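Local coordinates for protein AlyGC (Glaciecola chathamensis, PDB 5GKD) that degrades alginate as a polysaccharide lyase of family 6, probably cleaving its glycosidic links by beta-elimination, at residues N313-N318 with N343-N348; G351-T356 with K376-K381; D368-Q373 with G382-D387. All coordinates share one frame; numbering follows the deposited sequence.

Contact 1 (N313-N318 with N343-N348); sequences NNTLVN and NNLIVN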
# COMPACT_ATOMS: atom_id res chain seq x y z
N ASN A 313 -15.04 -43.44 22.39
CA ASN A 313 -15.06 -44.23 21.16
C ASN A 313 -14.46 -43.50 19.96
O ASN A 313 -14.89 -43.70 18.82
CB ASN A 313 -16.47 -44.71 20.85
CG ASN A 313 -16.92 -45.76 21.84
OD1 ASN A 313 -17.65 -45.47 22.78
ND2 ASN A 313 -16.46 -46.99 21.65
N ASN A 314 -13.45 -42.69 20.19
CA ASN A 314 -12.67 -42.15 19.09
C ASN A 314 -11.45 -43.01 18.80
O ASN A 314 -10.87 -43.64 19.70
CB ASN A 314 -12.27 -40.71 19.40
CG ASN A 314 -13.47 -39.85 19.72
OD1 ASN A 314 -14.28 -39.55 18.83
ND2 ASN A 314 -13.64 -39.52 20.99
N THR A 315 -11.06 -43.05 17.54
CA THR A 315 -9.87 -43.77 17.11
C THR A 315 -8.83 -42.76 16.68
O THR A 315 -9.12 -41.86 15.89
CB THR A 315 -10.19 -44.72 15.96
OG1 THR A 315 -11.01 -45.79 16.44
CG2 THR A 315 -8.89 -45.27 15.36
N LEU A 316 -7.62 -42.89 17.21
CA LEU A 316 -6.55 -41.96 16.90
C LEU A 316 -5.34 -42.76 16.46
O LEU A 316 -4.68 -43.40 17.29
CB LEU A 316 -6.23 -41.07 18.10
CG LEU A 316 -7.37 -40.14 18.55
CD1 LEU A 316 -8.23 -40.77 19.61
CD2 LEU A 316 -6.85 -38.78 19.04
N VAL A 317 -5.05 -42.73 15.16
CA VAL A 317 -3.94 -43.47 14.58
C VAL A 317 -2.87 -42.48 14.14
O VAL A 317 -3.15 -41.58 13.33
CB VAL A 317 -4.39 -44.32 13.38
CG1 VAL A 317 -3.22 -45.11 12.84
CG2 VAL A 317 -5.50 -45.23 13.77
N ASN A 318 -1.65 -42.67 14.64
CA ASN A 318 -0.51 -41.80 14.32
C ASN A 318 -0.90 -40.32 14.44
O ASN A 318 -0.60 -39.50 13.56
CB ASN A 318 0.06 -42.12 12.94
CG ASN A 318 0.64 -43.53 12.87
OD1 ASN A 318 0.98 -44.11 13.89
ND2 ASN A 318 0.75 -44.07 11.67
N ASN A 343 -13.08 -45.46 26.41
CA ASN A 343 -13.28 -46.37 25.28
C ASN A 343 -12.67 -45.84 23.98
O ASN A 343 -13.13 -46.18 22.89
CB ASN A 343 -14.77 -46.68 25.10
CG ASN A 343 -15.34 -47.40 26.30
OD1 ASN A 343 -15.91 -46.78 27.19
ND2 ASN A 343 -15.18 -48.72 26.33
N ASN A 344 -11.63 -45.03 24.09
CA ASN A 344 -10.90 -44.56 22.93
C ASN A 344 -9.78 -45.53 22.56
O ASN A 344 -9.36 -46.38 23.36
CB ASN A 344 -10.35 -43.16 23.19
CG ASN A 344 -11.47 -42.14 23.45
OD1 ASN A 344 -12.16 -41.72 22.53
ND2 ASN A 344 -11.68 -41.78 24.70
N LEU A 345 -9.29 -45.40 21.34
CA LEU A 345 -8.24 -46.25 20.81
C LEU A 345 -7.15 -45.37 20.23
O LEU A 345 -7.41 -44.56 19.33
CB LEU A 345 -8.79 -47.21 19.75
CG LEU A 345 -7.77 -47.99 18.92
CD1 LEU A 345 -7.05 -49.04 19.74
CD2 LEU A 345 -8.45 -48.66 17.73
N ILE A 346 -5.94 -45.54 20.75
CA ILE A 346 -4.77 -44.77 20.35
C ILE A 346 -3.73 -45.77 19.89
O ILE A 346 -3.24 -46.58 20.69
CB ILE A 346 -4.23 -43.91 21.50
CG1 ILE A 346 -5.31 -42.98 22.06
CG2 ILE A 346 -3.02 -43.14 21.05
CD1 ILE A 346 -4.88 -42.21 23.29
N VAL A 347 -3.39 -45.72 18.61
CA VAL A 347 -2.34 -46.55 18.04
C VAL A 347 -1.34 -45.60 17.40
O VAL A 347 -1.69 -44.84 16.49
CB VAL A 347 -2.89 -47.54 17.00
CG1 VAL A 347 -1.74 -48.38 16.45
CG2 VAL A 347 -3.96 -48.42 17.62
N ASN A 348 -0.11 -45.65 17.87
CA ASN A 348 0.93 -44.72 17.43
C ASN A 348 2.21 -45.50 17.25
O ASN A 348 2.62 -46.22 18.17
CB ASN A 348 1.10 -43.60 18.46
CG ASN A 348 1.90 -42.44 17.94
OD1 ASN A 348 2.84 -42.61 17.18
ND2 ASN A 348 1.55 -41.24 18.37
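N343 and N313 open this rung-by-rung pairing at the break in the two strands, where both residues have positive phi: their side chains lie side by side, point the same way and keep their amide planes only 8° apart. N343 contributes its CB to the contact, 3.9 Å from N313 ND2, an amide nitrogen that is itself bonded to G409 O. One step on, N344 carries the polar core. With CG anti to its carbonyl carbon (chi1 -61°), its amide sits beside that of N314, and OD1 accepts twice, from N314 N at 2.8 Å and from N314 ND2 at 3.1 Å. The second bond is the more bent, 137° at the hydrogen. N344 ND2 donates to I311 O. From L345 the regular parallel pairing runs on, its N bonded to N314 O and its O receiving L316 N at 2.7 Å. Its CD2 rests 4.1 Å from T315 OG1, on the side that M390 and P400 help to cover. I346 points to the other side, toward the interior, where its CG1 lies 4.4 Å from L316 CD1 and both side chains touch I322. V347 repeats the backbone pattern, N to L316 O and O from N318 N, with its side chain on the same face as that of V317, both touching M390. At N348 the pairing ends, its CA 3.6 Å from N318 OD1. The chemistry is that of an asparagine ladder: N344 OD1 takes N314 N, N314 OD1 takes N275 N and N369 OD1 takes N344 N, so these side-by-side amides carry backbone N-H groups of the coil beside them.

Contact 2 (G351-T356 with K376-K381); sequences GTDGIT and KPSINK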
# COMPACT_ATOMS: atom_id res chain seq x y z
N GLY A 351 6.46 -44.43 19.22
CA GLY A 351 7.04 -44.76 20.50
C GLY A 351 6.35 -44.15 21.69
O GLY A 351 6.68 -44.49 22.83
N THR A 352 5.39 -43.26 21.47
CA THR A 352 4.72 -42.56 22.54
C THR A 352 3.22 -42.57 22.26
O THR A 352 2.79 -42.79 21.13
CB THR A 352 5.25 -41.12 22.64
OG1 THR A 352 4.81 -40.52 23.86
CG2 THR A 352 4.75 -40.28 21.47
N ASP A 353 2.43 -42.34 23.31
CA ASP A 353 1.01 -42.16 23.10
C ASP A 353 0.65 -40.76 22.59
O ASP A 353 -0.52 -40.49 22.34
CB ASP A 353 0.24 -42.48 24.38
CG ASP A 353 0.58 -41.55 25.53
OD1 ASP A 353 1.45 -40.67 25.39
OD2 ASP A 353 -0.02 -41.73 26.61
N GLY A 354 1.64 -39.88 22.41
CA GLY A 354 1.43 -38.54 21.93
C GLY A 354 0.82 -37.57 22.92
O GLY A 354 0.59 -36.41 22.56
N ILE A 355 0.58 -37.99 24.16
CA ILE A 355 -0.16 -37.17 25.12
C ILE A 355 0.78 -36.24 25.86
O ILE A 355 1.85 -36.66 26.33
CB ILE A 355 -0.94 -38.06 26.10
CG1 ILE A 355 -2.06 -38.80 25.37
CG2 ILE A 355 -1.46 -37.23 27.24
CD1 ILE A 355 -2.66 -39.95 26.18
N THR A 356 0.38 -34.97 25.97
CA THR A 356 1.07 -34.01 26.82
C THR A 356 0.03 -33.29 27.67
O THR A 356 -0.95 -32.76 27.14
CB THR A 356 1.86 -32.98 26.01
OG1 THR A 356 2.77 -33.65 25.13
CG2 THR A 356 2.66 -32.06 26.94
N LYS A 376 4.72 -45.83 24.84
CA LYS A 376 4.90 -45.36 26.21
C LYS A 376 3.68 -44.57 26.67
O LYS A 376 3.42 -43.49 26.13
CB LYS A 376 6.15 -44.49 26.30
CG LYS A 376 7.34 -45.10 27.01
CD LYS A 376 8.18 -45.94 26.06
CE LYS A 376 9.29 -46.66 26.81
NZ LYS A 376 9.87 -47.75 25.99
N PRO A 377 2.92 -45.06 27.64
CA PRO A 377 1.76 -44.30 28.12
C PRO A 377 2.21 -43.12 28.96
O PRO A 377 3.06 -43.26 29.84
CB PRO A 377 0.99 -45.32 28.96
CG PRO A 377 2.01 -46.30 29.38
CD PRO A 377 3.06 -46.36 28.32
N SER A 378 1.64 -41.95 28.69
CA SER A 378 1.89 -40.78 29.52
C SER A 378 1.00 -40.74 30.75
O SER A 378 1.27 -39.96 31.66
CB SER A 378 1.67 -39.48 28.71
OG SER A 378 2.44 -39.46 27.51
N ILE A 379 -0.05 -41.55 30.79
CA ILE A 379 -1.00 -41.59 31.90
C ILE A 379 -1.22 -43.05 32.26
O ILE A 379 -1.42 -43.88 31.38
CB ILE A 379 -2.33 -40.91 31.52
CG1 ILE A 379 -2.11 -39.45 31.17
CG2 ILE A 379 -3.35 -41.05 32.65
CD1 ILE A 379 -3.25 -38.83 30.36
N ASN A 380 -1.21 -43.36 33.56
CA ASN A 380 -1.32 -44.77 33.98
C ASN A 380 -2.76 -45.25 34.11
O ASN A 380 -3.21 -46.09 33.32
CB ASN A 380 -0.52 -45.00 35.27
CG ASN A 380 0.71 -45.85 35.03
OD1 ASN A 380 0.99 -46.24 33.89
ND2 ASN A 380 1.46 -46.13 36.09
N LYS A 381 -3.49 -44.76 35.12
CA LYS A 381 -4.87 -45.22 35.30
C LYS A 381 -5.71 -44.83 34.10
O LYS A 381 -5.68 -43.69 33.64
CB LYS A 381 -5.51 -44.63 36.56
CG LYS A 381 -4.89 -44.94 37.90
CD LYS A 381 -5.94 -45.15 39.03
CE LYS A 381 -7.25 -44.36 38.89
NZ LYS A 381 -7.15 -42.88 39.14
O HOH W 1 4.67 -41.15 26.68
O HOH W 2 -1.57 -43.06 28.49
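The carboxylate of D353 is the flat group through which this contact with S378 is made, and it is met on both faces and at an edge. I355 N comes to OD1 from one face, 62° out of the plane, while S378 N reaches OD2 from the opposite face in an almost straight bond, 2.7 Å between N and OD2. At the edge, S378 OG donates to the syn lone pair of D353 OD1 at 2.6 Å. A chi1 of 63° puts CG between the backbone N and the carbonyl carbon, and OD1 can then take both I355 N and S378 OG. Water adds two bridges: one donates to D353 OD2 and accepts from I379 N, and another joins T352 OG1, K376 O and S378 OG. Before this cluster, a single backbone bridge holds the chains, K376 N to G351 O at 3.1 Å and D353 N to K376 O at 3.2 Å. Beyond it, the I355 and I379 side chains cross at about a right angle, CG2 to CD1 at 3.9 Å, and I355 also packs on F324 and F383. The bond from I355 N to D353 OD1 makes an Asx turn, here leading into strand 355-357, the last of its face of a parallel beta-helix, with the 376-381 loop drawn against it at the end of the coil stack.

Contact 3 (D368-Q373 with G382-D387); sequences DNLLNQ and GFEQAD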
# COMPACT_ATOMS: atom_id res chain seq x y z
N ASP A 368 -10.99 -47.28 30.47
CA ASP A 368 -11.14 -48.21 29.35
C ASP A 368 -10.62 -47.63 28.03
O ASP A 368 -11.27 -47.78 27.00
CB ASP A 368 -12.59 -48.66 29.20
CG ASP A 368 -13.09 -49.39 30.42
OD1 ASP A 368 -12.31 -50.16 31.00
OD2 ASP A 368 -14.27 -49.19 30.80
N ASN A 369 -9.47 -46.97 28.06
CA ASN A 369 -8.81 -46.57 26.82
C ASN A 369 -7.70 -47.56 26.48
O ASN A 369 -6.99 -48.03 27.37
CB ASN A 369 -8.24 -45.16 26.93
CG ASN A 369 -9.31 -44.13 27.23
OD1 ASN A 369 -10.13 -43.81 26.37
ND2 ASN A 369 -9.31 -43.63 28.45
N LEU A 370 -7.57 -47.89 25.19
CA LEU A 370 -6.64 -48.91 24.73
C LEU A 370 -5.52 -48.27 23.92
O LEU A 370 -5.77 -47.46 23.02
CB LEU A 370 -7.34 -49.97 23.88
CG LEU A 370 -6.45 -51.16 23.50
CD1 LEU A 370 -6.06 -51.94 24.75
CD2 LEU A 370 -7.13 -52.10 22.51
N LEU A 371 -4.30 -48.66 24.25
CA LEU A 371 -3.06 -48.20 23.65
C LEU A 371 -2.32 -49.40 23.09
O LEU A 371 -2.35 -50.49 23.69
CB LEU A 371 -2.16 -47.56 24.71
CG LEU A 371 -1.66 -46.13 24.72
CD1 LEU A 371 -0.65 -45.99 25.85
CD2 LEU A 371 -1.06 -45.74 23.40
N ASN A 372 -1.62 -49.22 21.97
CA ASN A 372 -0.74 -50.28 21.50
C ASN A 372 0.50 -50.37 22.39
O ASN A 372 0.93 -49.39 23.00
CB ASN A 372 -0.37 -50.08 20.02
CG ASN A 372 0.45 -48.83 19.77
OD1 ASN A 372 -0.03 -47.70 19.95
ND2 ASN A 372 1.67 -49.01 19.31
N GLN A 373 1.06 -51.58 22.47
CA GLN A 373 2.01 -51.90 23.53
C GLN A 373 3.34 -51.17 23.37
O GLN A 373 4.03 -50.95 24.37
CB GLN A 373 2.25 -53.41 23.57
CG GLN A 373 2.73 -53.97 22.25
CD GLN A 373 2.92 -55.48 22.28
OE1 GLN A 373 2.53 -56.15 23.24
NE2 GLN A 373 3.51 -56.01 21.22
N GLY A 382 -6.50 -45.79 33.61
CA GLY A 382 -7.44 -45.54 32.54
C GLY A 382 -6.94 -45.87 31.16
O GLY A 382 -7.68 -45.70 30.19
N PHE A 383 -5.70 -46.32 31.04
CA PHE A 383 -5.15 -46.76 29.76
C PHE A 383 -4.56 -48.16 29.94
O PHE A 383 -3.77 -48.39 30.86
CB PHE A 383 -4.08 -45.79 29.26
CG PHE A 383 -4.62 -44.45 28.80
CD1 PHE A 383 -4.92 -43.46 29.72
CD2 PHE A 383 -4.81 -44.19 27.46
CE1 PHE A 383 -5.39 -42.23 29.30
CE2 PHE A 383 -5.29 -42.96 27.03
CZ PHE A 383 -5.59 -41.98 27.95
N GLU A 384 -4.97 -49.09 29.09
CA GLU A 384 -4.35 -50.40 29.09
C GLU A 384 -3.64 -50.59 27.76
O GLU A 384 -3.99 -49.98 26.75
CB GLU A 384 -5.37 -51.52 29.30
CG GLU A 384 -6.68 -51.31 28.51
CD GLU A 384 -7.80 -52.21 28.95
OE1 GLU A 384 -7.65 -53.44 28.96
OE2 GLU A 384 -8.79 -51.64 29.35
N GLN A 385 -2.65 -51.46 27.79
CA GLN A 385 -1.82 -51.68 26.62
C GLN A 385 -2.02 -53.09 26.10
O GLN A 385 -2.22 -54.03 26.88
CB GLN A 385 -0.36 -51.45 26.96
CG GLN A 385 -0.07 -50.04 27.37
CD GLN A 385 1.40 -49.83 27.61
OE1 GLN A 385 1.87 -49.94 28.73
NE2 GLN A 385 2.14 -49.55 26.55
N ALA A 386 -1.95 -53.23 24.79
CA ALA A 386 -2.14 -54.54 24.17
C ALA A 386 -1.38 -54.60 22.86
O ALA A 386 -1.02 -53.58 22.28
CB ALA A 386 -3.62 -54.85 23.94
N ASP A 387 -1.16 -55.83 22.40
CA ASP A 387 -0.63 -56.07 21.07
C ASP A 387 -1.73 -55.79 20.06
O ASP A 387 -2.67 -56.57 19.92
CB ASP A 387 -0.13 -57.51 20.97
CG ASP A 387 0.65 -57.76 19.70
OD1 ASP A 387 0.66 -56.87 18.83
OD2 ASP A 387 1.25 -58.84 19.58
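N369 and F383 begin a parallel pairing that continues through L370 with E384, L371 with Q385 and N372 with A386, the short strands twisted by 38° and 4.6 Å apart at their closest. Among the side chains, N369 does two jobs. Its CB lies over one face of the F383 ring in a CH-pi contact, 4.0 Å from the centroid, while ND2 stands 4.1 Å above the ring plane, offset toward the rim. The same ND2 donates to G382 O at 3.2 Å, and N369 N reaches that oxygen from the opposite face of its carbonyl plane, so one acceptor is gripped twice by one residue. The amide's further bonds run back to the preceding coil, ND2 to M341 O and OD1 from N344 N. F366 also meets the F383 ring. On the other side of the strands, chi2 of L370 (65°) sets CD1 3.5 Å from E384 O, and the same methyl packs against A386 CB and E384 CG, 3.9 Å from each. Near the strand ends, the Q373 amide and the D387 carboxylate lie side by side and stacked, Q373 NE2 3.7 Å from D387 CG, although crystal neighbours touch both residues and may influence their pose. Taken together, the backbone ladder is regular from N369 to A386, side-chain help comes at the N369 end, and only the last bond, from Q373 N to A386 O, is weak. D368 OD1 and E384 OE2 come within 4.2 Å, and these like charges may repel mildly.

In the fold
The contacts lie at the far end of the first of the chain's two parallel beta-helices. Contacts 1 and 3 share a run of parallel strands, joined by the pairing of 339-347 with 364-372, their centres about 10 Å apart: I346 N bonds to L370 O, and the asparagine ladder runs from N314 through N344 to N369. Contact 2 lies about 12 Å from contact 1 and 10 Å from contact 3, centre to centre, and alternates with the latter along the chain. L371 joins these two, its CD2 3.6 Å from D353 CB. No residue binding calcium (N180, E183, E212, E214) or carbonate (E214, R240, R264, Y303) lies in these segments. Strand 355-357 nevertheless ends the face that includes E214.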